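Local coordinates for geranyltranstransferase (Legionella pneumophila subsp. pneumophila, PDB 3LOM) that transfers geranyl groups in isoprenoid biosynthesis, probably condensing geranyl diphosphate with isopentenyl diphosphate to give farnesyl diphosphate with the help of magnesium, at the interface of chains A and B. Coordinates in Å, arbitrary orientation; residue numbers count along the deposited sequence, not the author numbering. Chains: chain A/B, Geranyltranstransferase.

Contact 1: the interface of chains A and B. Residues chain A 85, 89, 92, 95, 117, 121; chain B 89, 114, 117-118, 121.
A:His89 meets B:Asp121, and B:His89 meets A:Asp121, in a pair of two-fold related hydrogen bonds. In each the imidazole and the carboxylate approach tip to tip. A:His89 ND1 donates to B:Asp121 OD2 over 2.8 Å, and B:His89 ND1 reaches A:Asp121 OD2 over 2.7 Å. Both bonds are nearly straight, 165° at the hydrogen, lie close to the imidazole plane and use the syn lone pair of the carboxylate oxygen. For A:His89 the ring and carboxylate planes differ by 22°; the other pair is flatter still. The CG of A:His89 stands anti to its own carbonyl carbon (chi1 -78°), which sends the ring toward the partner chain.

The far side of each ring is fixed within its own subunit. A:His89 NE2 donates to the backbone carbonyl A:Ile117 O at 2.7 Å, on a lone pair in the carbonyl plane, and B:His89 repeats this with B:Ile117 O. With an acceptor at both nitrogens, each ring is held against rotation, and a charged form may be favoured.

Water extends the polar network. Water 2 bridges the two carboxylates, 2.9 Å from A:Asp121 OD1 and 3.1 Å from B:Asp121 OD1. Water 1 joins B:Asp121 OD2, at 2.8 Å, to the phenol A:Tyr85 OH. The A:Tyr85 ring turns its edge (CE1 and OH) to B:Asp121, the two side chains passing in opposite directions with the ring plane almost perpendicular to the carboxylate.

The apolar flank is built on A:Met95, whose methyl group CE comes tightly, at 3.5 Å, against B:Leu118 CG and also packs on B:Ile117. Farther along that flank, A:Leu92 CD1 touches B:Ile117 CD1 at 3.9 Å.

A:His89 directly precedes the first aspartate-rich motif of prenyl synthases, DDXXXXD, within which A:Leu92 and A:Met95 lie. The site thus ties the edge of the diphosphate-binding and magnesium-binding region to the partner subunit, and probably steadies it.

Contact 2: the interface of chains A and B. Residues chain A 32-33, 38, 42, 118, 122, 126; chain B 157, 161-162.
B:Ile157 packs its branched side chain against an apolar surface of chain A formed by A:Gly122, A:Ile38, A:Leu42, A:Ile33 and A:Leu126. It loses 68 Å² of surface to the partner. Direct polar bonding plays no part here, because no nitrogen or oxygen of one side of this patch comes within bonding range of the other side.

The two branches of B:Ile157 take different partners. Its CG1 occupies the crowded position between backbone N and carbonyl carbon (chi1 65°), which leaves CG2 anti to the carbonyl carbon, directed at A:Gly122, and sends CG1 and CD1 toward A:Leu42. CG2 rests on the bare backbone of A:Gly122, 3.7 Å from its CA, where the missing side chain lets the methyl group lie close to helix 113-135; A:Ile38 CG2 meets the same methyl group at 3.9 Å. The extended arm ends in CD1, which faces A:Leu42 CD1 tip to tip at 3.8 Å. A:Ile33 CG1 and A:Leu126 CD2 approach that methyl group from other directions.

B:Val161, near the start of helix 160-170, packs one turn along the A helix. Its CG1, anti to the backbone N (chi1 163°), lies 3.2 Å from the carbonyl oxygen A:Leu118 O, a snug van der Waals contact. CG2 points toward the A:Gly122 backbone, while the side chain of A:Ile38 crosses B:Val161 at about a right angle.

A bridging water and a bond within chain B supply polar contacts around this apolar patch. Water 3 links the subunits through backbone groups: B:Ile157 N is 2.8 Å from it along an almost straight N-H direction, and A:Gly122 O lies at the same distance from the water. The segment carrying B:Ile157 is braced from its own chain, since the hydroxyl B:Ser162 OG donates to the carbonyl B:Ile157 O at 2.6 Å, tilted 18° from the carbonyl plane.

Contact 1: the interface of chains A and B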
ATOM      1  N   TYR A  85      -2.398   8.888  -3.744  1.00 30.86           N
ATOM      2  CA  TYR A  85      -2.830   7.565  -4.230  1.00 36.22           C
ATOM      3  C   TYR A  85      -4.350   7.397  -4.147  1.00 38.73           C
ATOM      4  O   TYR A  85      -4.990   6.994  -5.125  1.00 43.34           O
ATOM      5  CB  TYR A  85      -2.082   6.416  -3.517  1.00 40.57           C
ATOM      6  CG  TYR A  85      -2.956   5.399  -2.782  1.00 46.40           C
ATOM      7  CD1 TYR A  85      -3.784   4.500  -3.469  1.00 43.82           C
ATOM      8  CD2 TYR A  85      -2.945   5.339  -1.391  1.00 47.21           C
ATOM      9  CE1 TYR A  85      -4.585   3.595  -2.783  1.00 50.65           C
ATOM     10  CE2 TYR A  85      -3.731   4.437  -0.700  1.00 40.34           C
ATOM     11  CZ  TYR A  85      -4.544   3.567  -1.395  1.00 38.30           C
ATOM     12  OH  TYR A  85      -5.322   2.675  -0.695  1.00 49.14           O
ATOM     13  N   HIS A  89      -7.122   6.904  -7.294  1.00 37.20           N
ATOM     14  CA  HIS A  89      -8.022   5.754  -7.346  1.00 35.30           C
ATOM     15  C   HIS A  89      -9.492   6.141  -7.278  1.00 32.82           C
ATOM     16  O   HIS A  89     -10.307   5.573  -8.008  1.00 38.08           O
ATOM     17  CB  HIS A  89      -7.650   4.709  -6.293  1.00 32.04           C
ATOM     18  CG  HIS A  89      -6.476   3.869  -6.688  1.00 35.78           C
ATOM     19  ND1 HIS A  89      -6.174   2.673  -6.077  1.00 33.16           N
ATOM     20  CD2 HIS A  89      -5.550   4.038  -7.664  1.00 26.98           C
ATOM     21  CE1 HIS A  89      -5.101   2.150  -6.645  1.00 34.07           C
ATOM     22  NE2 HIS A  89      -4.703   2.959  -7.609  1.00 44.29           N
ATOM     23  N   LEU A  92     -11.125   7.451 -10.639  1.00 36.62           N
ATOM     24  CA  LEU A  92     -11.430   6.427 -11.656  1.00 33.62           C
ATOM     25  C   LEU A  92     -12.929   6.242 -11.937  1.00 36.09           C
ATOM     26  O   LEU A  92     -13.744   6.459 -11.035  1.00 42.70           O
ATOM     27  CB  LEU A  92     -10.824   5.075 -11.235  1.00 32.52           C
ATOM     28  CG  LEU A  92      -9.308   4.868 -11.223  1.00 41.98           C
ATOM     29  CD1 LEU A  92      -8.970   3.556 -10.509  1.00 30.81           C
ATOM     30  CD2 LEU A  92      -8.711   4.891 -12.653  1.00 33.08           C
ATOM     31  N   MET A  95     -15.367   4.499  -9.581  1.00 41.97           N
ATOM     32  CA  MET A  95     -15.676   5.159  -8.319  1.00 36.67           C
ATOM     33  C   MET A  95     -16.299   6.545  -8.494  1.00 37.72           C
ATOM     34  O   MET A  95     -17.460   6.641  -8.878  1.00 40.78           O
ATOM     35  CB  MET A  95     -14.443   5.186  -7.413  1.00 39.63           C
ATOM     36  CG  MET A  95     -13.968   3.786  -7.025  1.00 35.93           C
ATOM     37  SD  MET A  95     -13.132   3.730  -5.441  1.00 32.30           S
ATOM     38  CE  MET A  95     -12.019   2.440  -5.840  1.00 30.16           C
ATOM     39  N   ILE A 117      -4.208   3.246 -11.938  1.00 36.74           N
ATOM     40  CA  ILE A 117      -4.315   2.190 -10.924  1.00 30.83           C
ATOM     41  C   ILE A 117      -2.926   1.885 -10.379  1.00 37.08           C
ATOM     42  O   ILE A 117      -2.720   1.904  -9.163  1.00 40.64           O
ATOM     43  CB  ILE A 117      -4.967   0.887 -11.465  1.00 31.91           C
ATOM     44  CG1 ILE A 117      -6.374   1.141 -11.994  1.00 31.37           C
ATOM     45  CG2 ILE A 117      -5.027  -0.201 -10.378  1.00 37.16           C
ATOM     46  CD1 ILE A 117      -6.826   0.116 -13.052  1.00 40.65           C
ATOM     47  N   ASP A 121      -1.204   2.397  -6.765  1.00 33.11           N
ATOM     48  CA  ASP A 121      -0.621   1.240  -6.078  1.00 30.28           C
ATOM     49  C   ASP A 121       0.814   1.473  -5.628  1.00 34.50           C
ATOM     50  O   ASP A 121       1.166   1.142  -4.502  1.00 39.99           O
ATOM     51  CB  ASP A 121      -0.665   0.003  -6.975  1.00 29.37           C
ATOM     52  CG  ASP A 121      -2.048  -0.583  -7.092  1.00 50.94           C
ATOM     53  OD1 ASP A 121      -2.982  -0.050  -6.454  1.00 42.54           O
ATOM     54  OD2 ASP A 121      -2.199  -1.584  -7.824  1.00 39.78           O
TER
ATOM     55  N   HIS B  89      -6.081  -6.495  -8.866  1.00 32.38           N
ATOM     56  CA  HIS B  89      -5.820  -5.338  -9.708  1.00 35.86           C
ATOM     57  C   HIS B  89      -5.470  -5.719 -11.148  1.00 36.67           C
ATOM     58  O   HIS B  89      -5.993  -5.115 -12.076  1.00 37.52           O
ATOM     59  CB  HIS B  89      -4.783  -4.435  -9.063  1.00 33.89           C
ATOM     60  CG  HIS B  89      -5.357  -3.563  -7.995  1.00 38.00           C
ATOM     61  ND1 HIS B  89      -4.633  -2.574  -7.369  1.00 27.59           N
ATOM     62  CD2 HIS B  89      -6.602  -3.516  -7.458  1.00 31.20           C
ATOM     63  CE1 HIS B  89      -5.403  -1.958  -6.488  1.00 38.27           C
ATOM     64  NE2 HIS B  89      -6.602  -2.509  -6.523  1.00 35.49           N
ATOM     65  N   ALA B 114     -15.168  -1.030  -8.262  1.00 35.72           N
ATOM     66  CA  ALA B 114     -14.809  -0.236  -7.089  1.00 34.80           C
ATOM     67  C   ALA B 114     -14.346  -1.112  -5.924  1.00 41.04           C
ATOM     68  O   ALA B 114     -13.312  -0.846  -5.315  1.00 44.76           O
ATOM     69  CB  ALA B 114     -16.000   0.630  -6.662  1.00 33.54           C
ATOM     70  N   ILE B 117     -11.081  -2.679  -6.636  1.00 34.32           N
ATOM     71  CA  ILE B 117      -9.987  -1.714  -6.503  1.00 41.70           C
ATOM     72  C   ILE B 117      -9.672  -1.488  -5.025  1.00 40.89           C
ATOM     73  O   ILE B 117      -8.525  -1.666  -4.600  1.00 41.52           O
ATOM     74  CB  ILE B 117     -10.266  -0.366  -7.236  1.00 39.91           C
ATOM     75  CG1 ILE B 117     -10.442  -0.591  -8.738  1.00 31.97           C
ATOM     76  CG2 ILE B 117      -9.127   0.618  -6.985  1.00 41.69           C
ATOM     77  CD1 ILE B 117     -11.154   0.525  -9.475  1.00 34.18           C
ATOM     78  N   LEU B 118     -10.706  -1.139  -4.254  1.00 40.01           N
ATOM     79  CA  LEU B 118     -10.591  -0.890  -2.813  1.00 39.18           C
ATOM     80  C   LEU B 118     -10.051  -2.070  -2.005  1.00 28.57           C
ATOM     81  O   LEU B 118      -9.213  -1.885  -1.118  1.00 42.35           O
ATOM     82  CB  LEU B 118     -11.928  -0.405  -2.236  1.00 36.22           C
ATOM     83  CG  LEU B 118     -12.333   1.006  -2.675  1.00 40.75           C
ATOM     84  CD1 LEU B 118     -13.777   1.286  -2.361  1.00 43.75           C
ATOM     85  CD2 LEU B 118     -11.420   2.110  -2.106  1.00 32.19           C
ATOM     86  N   ASP B 121      -6.394  -2.342  -2.728  1.00 25.98           N
ATOM     87  CA  ASP B 121      -5.772  -1.272  -1.948  1.00 34.16           C
ATOM     88  C   ASP B 121      -5.628  -1.631  -0.476  1.00 34.77           C
ATOM     89  O   ASP B 121      -4.579  -1.394   0.127  1.00 46.48           O
ATOM     90  CB  ASP B 121      -6.585   0.018  -2.083  1.00 28.90           C
ATOM     91  CG  ASP B 121      -6.502   0.623  -3.464  1.00 48.27           C
ATOM     92  OD1 ASP B 121      -5.714   0.119  -4.290  1.00 38.19           O
ATOM     93  OD2 ASP B 121      -7.230   1.608  -3.717  1.00 36.93           O
TER
HETATM   94  O   HOH W   1      -8.243   3.392  -1.808  1.00 27.71           O
HETATM   95  O   HOH W   2      -2.722  -0.016  -3.598  1.00 40.82           O

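Contact 2: the interface of chains A and B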
ATOM      1  N   ILE A  32      14.818   4.181  -7.938  1.00 49.11           N
ATOM      2  CA  ILE A  32      14.910   3.489  -9.212  1.00 49.21           C
ATOM      3  C   ILE A  32      13.490   3.212  -9.704  1.00 54.46           C
ATOM      4  O   ILE A  32      12.750   2.452  -9.088  1.00 61.24           O
ATOM      5  CB  ILE A  32      15.674   2.143  -9.093  1.00 50.96           C
ATOM      6  CG1 ILE A  32      16.855   2.231  -8.100  1.00 63.17           C
ATOM      7  CG2 ILE A  32      16.082   1.621 -10.483  1.00 52.38           C
ATOM      8  CD1 ILE A  32      18.052   3.080  -8.542  1.00 62.76           C
ATOM      9  N   ILE A  33      13.097   3.864 -10.788  1.00 49.51           N
ATOM     10  CA  ILE A  33      11.775   3.658 -11.369  1.00 45.12           C
ATOM     11  C   ILE A  33      11.963   3.156 -12.800  1.00 42.33           C
ATOM     12  O   ILE A  33      12.074   3.960 -13.719  1.00 47.48           O
ATOM     13  CB  ILE A  33      10.927   4.964 -11.333  1.00 43.99           C
ATOM     14  CG1 ILE A  33      10.992   5.608  -9.938  1.00 38.73           C
ATOM     15  CG2 ILE A  33       9.474   4.677 -11.732  1.00 39.19           C
ATOM     16  CD1 ILE A  33      10.371   6.985  -9.826  1.00 38.33           C
ATOM     17  N   ILE A  38       5.532   5.116 -15.399  1.00 45.21           N
ATOM     18  CA  ILE A  38       5.336   5.278 -13.960  1.00 46.73           C
ATOM     19  C   ILE A  38       5.935   6.593 -13.465  1.00 42.70           C
ATOM     20  O   ILE A  38       5.205   7.398 -12.886  1.00 46.28           O
ATOM     21  CB  ILE A  38       5.800   4.037 -13.151  1.00 41.21           C
ATOM     22  CG1 ILE A  38       4.988   2.799 -13.560  1.00 47.61           C
ATOM     23  CG2 ILE A  38       5.700   4.276 -11.639  1.00 42.16           C
ATOM     24  CD1 ILE A  38       3.466   2.922 -13.410  1.00 35.10           C
ATOM     25  N   LEU A  42       3.627   9.481 -11.932  1.00 36.82           N
ATOM     26  CA  LEU A  42       3.969   9.927 -10.571  1.00 43.35           C
ATOM     27  C   LEU A  42       4.141  11.438 -10.470  1.00 43.21           C
ATOM     28  O   LEU A  42       3.530  12.081  -9.621  1.00 50.71           O
ATOM     29  CB  LEU A  42       5.265   9.264 -10.093  1.00 42.68           C
ATOM     30  CG  LEU A  42       5.187   7.877  -9.460  1.00 55.75           C
ATOM     31  CD1 LEU A  42       6.559   7.244  -9.438  1.00 59.88           C
ATOM     32  CD2 LEU A  42       4.645   7.988  -8.051  1.00 48.58           C
ATOM     33  N   LEU A 118      -1.982   1.636 -11.287  1.00 35.71           N
ATOM     34  CA  LEU A 118      -0.631   1.227 -10.925  1.00 31.97           C
ATOM     35  C   LEU A 118       0.158   2.289 -10.161  1.00 37.42           C
ATOM     36  O   LEU A 118       0.871   1.969  -9.214  1.00 39.59           O
ATOM     37  CB  LEU A 118       0.152   0.789 -12.164  1.00 39.88           C
ATOM     38  CG  LEU A 118      -0.226  -0.564 -12.772  1.00 40.59           C
ATOM     39  CD1 LEU A 118       0.377  -0.681 -14.150  1.00 28.92           C
ATOM     40  CD2 LEU A 118       0.177  -1.747 -11.894  1.00 42.53           C
ATOM     41  N   GLY A 122       1.639   2.036  -6.516  1.00 40.25           N
ATOM     42  CA  GLY A 122       3.039   2.332  -6.204  1.00 25.05           C
ATOM     43  C   GLY A 122       3.239   3.449  -5.196  1.00 28.83           C
ATOM     44  O   GLY A 122       4.160   3.382  -4.379  1.00 39.87           O
ATOM     45  N   LEU A 126       5.175   3.447  -1.781  1.00 44.25           N
ATOM     46  CA  LEU A 126       6.271   4.418  -1.640  1.00 44.77           C
ATOM     47  C   LEU A 126       6.237   5.143  -0.302  1.00 47.60           C
ATOM     48  O   LEU A 126       7.272   5.267   0.357  1.00 47.89           O
ATOM     49  CB  LEU A 126       6.332   5.430  -2.799  1.00 42.87           C
ATOM     50  CG  LEU A 126       7.551   6.380  -2.761  1.00 47.28           C
ATOM     51  CD1 LEU A 126       8.882   5.617  -2.781  1.00 31.74           C
ATOM     52  CD2 LEU A 126       7.518   7.447  -3.854  1.00 33.36           C
TER
ATOM     53  N   ILE B 157       7.202   0.741  -6.911  1.00 38.44           N
ATOM     54  CA  ILE B 157       7.646   1.318  -8.187  1.00 46.21           C
ATOM     55  C   ILE B 157       9.025   0.858  -8.673  1.00 45.01           C
ATOM     56  O   ILE B 157       9.325   0.974  -9.853  1.00 50.23           O
ATOM     57  CB  ILE B 157       7.585   2.868  -8.193  1.00 39.81           C
ATOM     58  CG1 ILE B 157       8.580   3.469  -7.190  1.00 37.95           C
ATOM     59  CG2 ILE B 157       6.158   3.333  -7.935  1.00 48.28           C
ATOM     60  CD1 ILE B 157       8.504   5.005  -7.050  1.00 32.31           C
ATOM     61  N   VAL B 161       5.258  -2.841  -9.431  1.00 27.41           N
ATOM     62  CA  VAL B 161       4.464  -1.811 -10.106  1.00 34.36           C
ATOM     63  C   VAL B 161       5.042  -1.423 -11.488  1.00 41.17           C
ATOM     64  O   VAL B 161       4.314  -1.443 -12.485  1.00 45.40           O
ATOM     65  CB  VAL B 161       4.147  -0.621  -9.185  1.00 34.05           C
ATOM     66  CG1 VAL B 161       3.713   0.594  -9.972  1.00 31.04           C
ATOM     67  CG2 VAL B 161       3.046  -1.023  -8.197  1.00 34.83           C
ATOM     68  N   SER B 162       6.343  -1.140 -11.552  1.00 44.28           N
ATOM     69  CA  SER B 162       7.013  -0.890 -12.836  1.00 36.60           C
ATOM     70  C   SER B 162       6.958  -2.090 -13.764  1.00 38.15           C
ATOM     71  O   SER B 162       6.668  -1.929 -14.942  1.00 41.94           O
ATOM     72  CB  SER B 162       8.461  -0.445 -12.641  1.00 34.30           C
ATOM     73  OG  SER B 162       8.487   0.929 -12.264  1.00 38.24           O
TER
HETATM   74  O   HOH W   3       6.674   2.281  -4.652  1.00 55.30           O

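Contacts 1 and 2 lie about 15 Å apart, measured between the centres of their C-alpha atoms, and share the helix that begins at residue 113. On chain A, residues 117 and 121 of this helix serve contact 1, while 118, 122 and 126 serve contact 2. Leu118 takes part in both, with the chain B copy in contact 1 and the chain A copy in contact 2; two-fold symmetry gives each copy both tasks. The same helix thus carries a polar, water-linked patch and a chiefly apolar one, which fits the homodimer typical of this family of prenyl synthases.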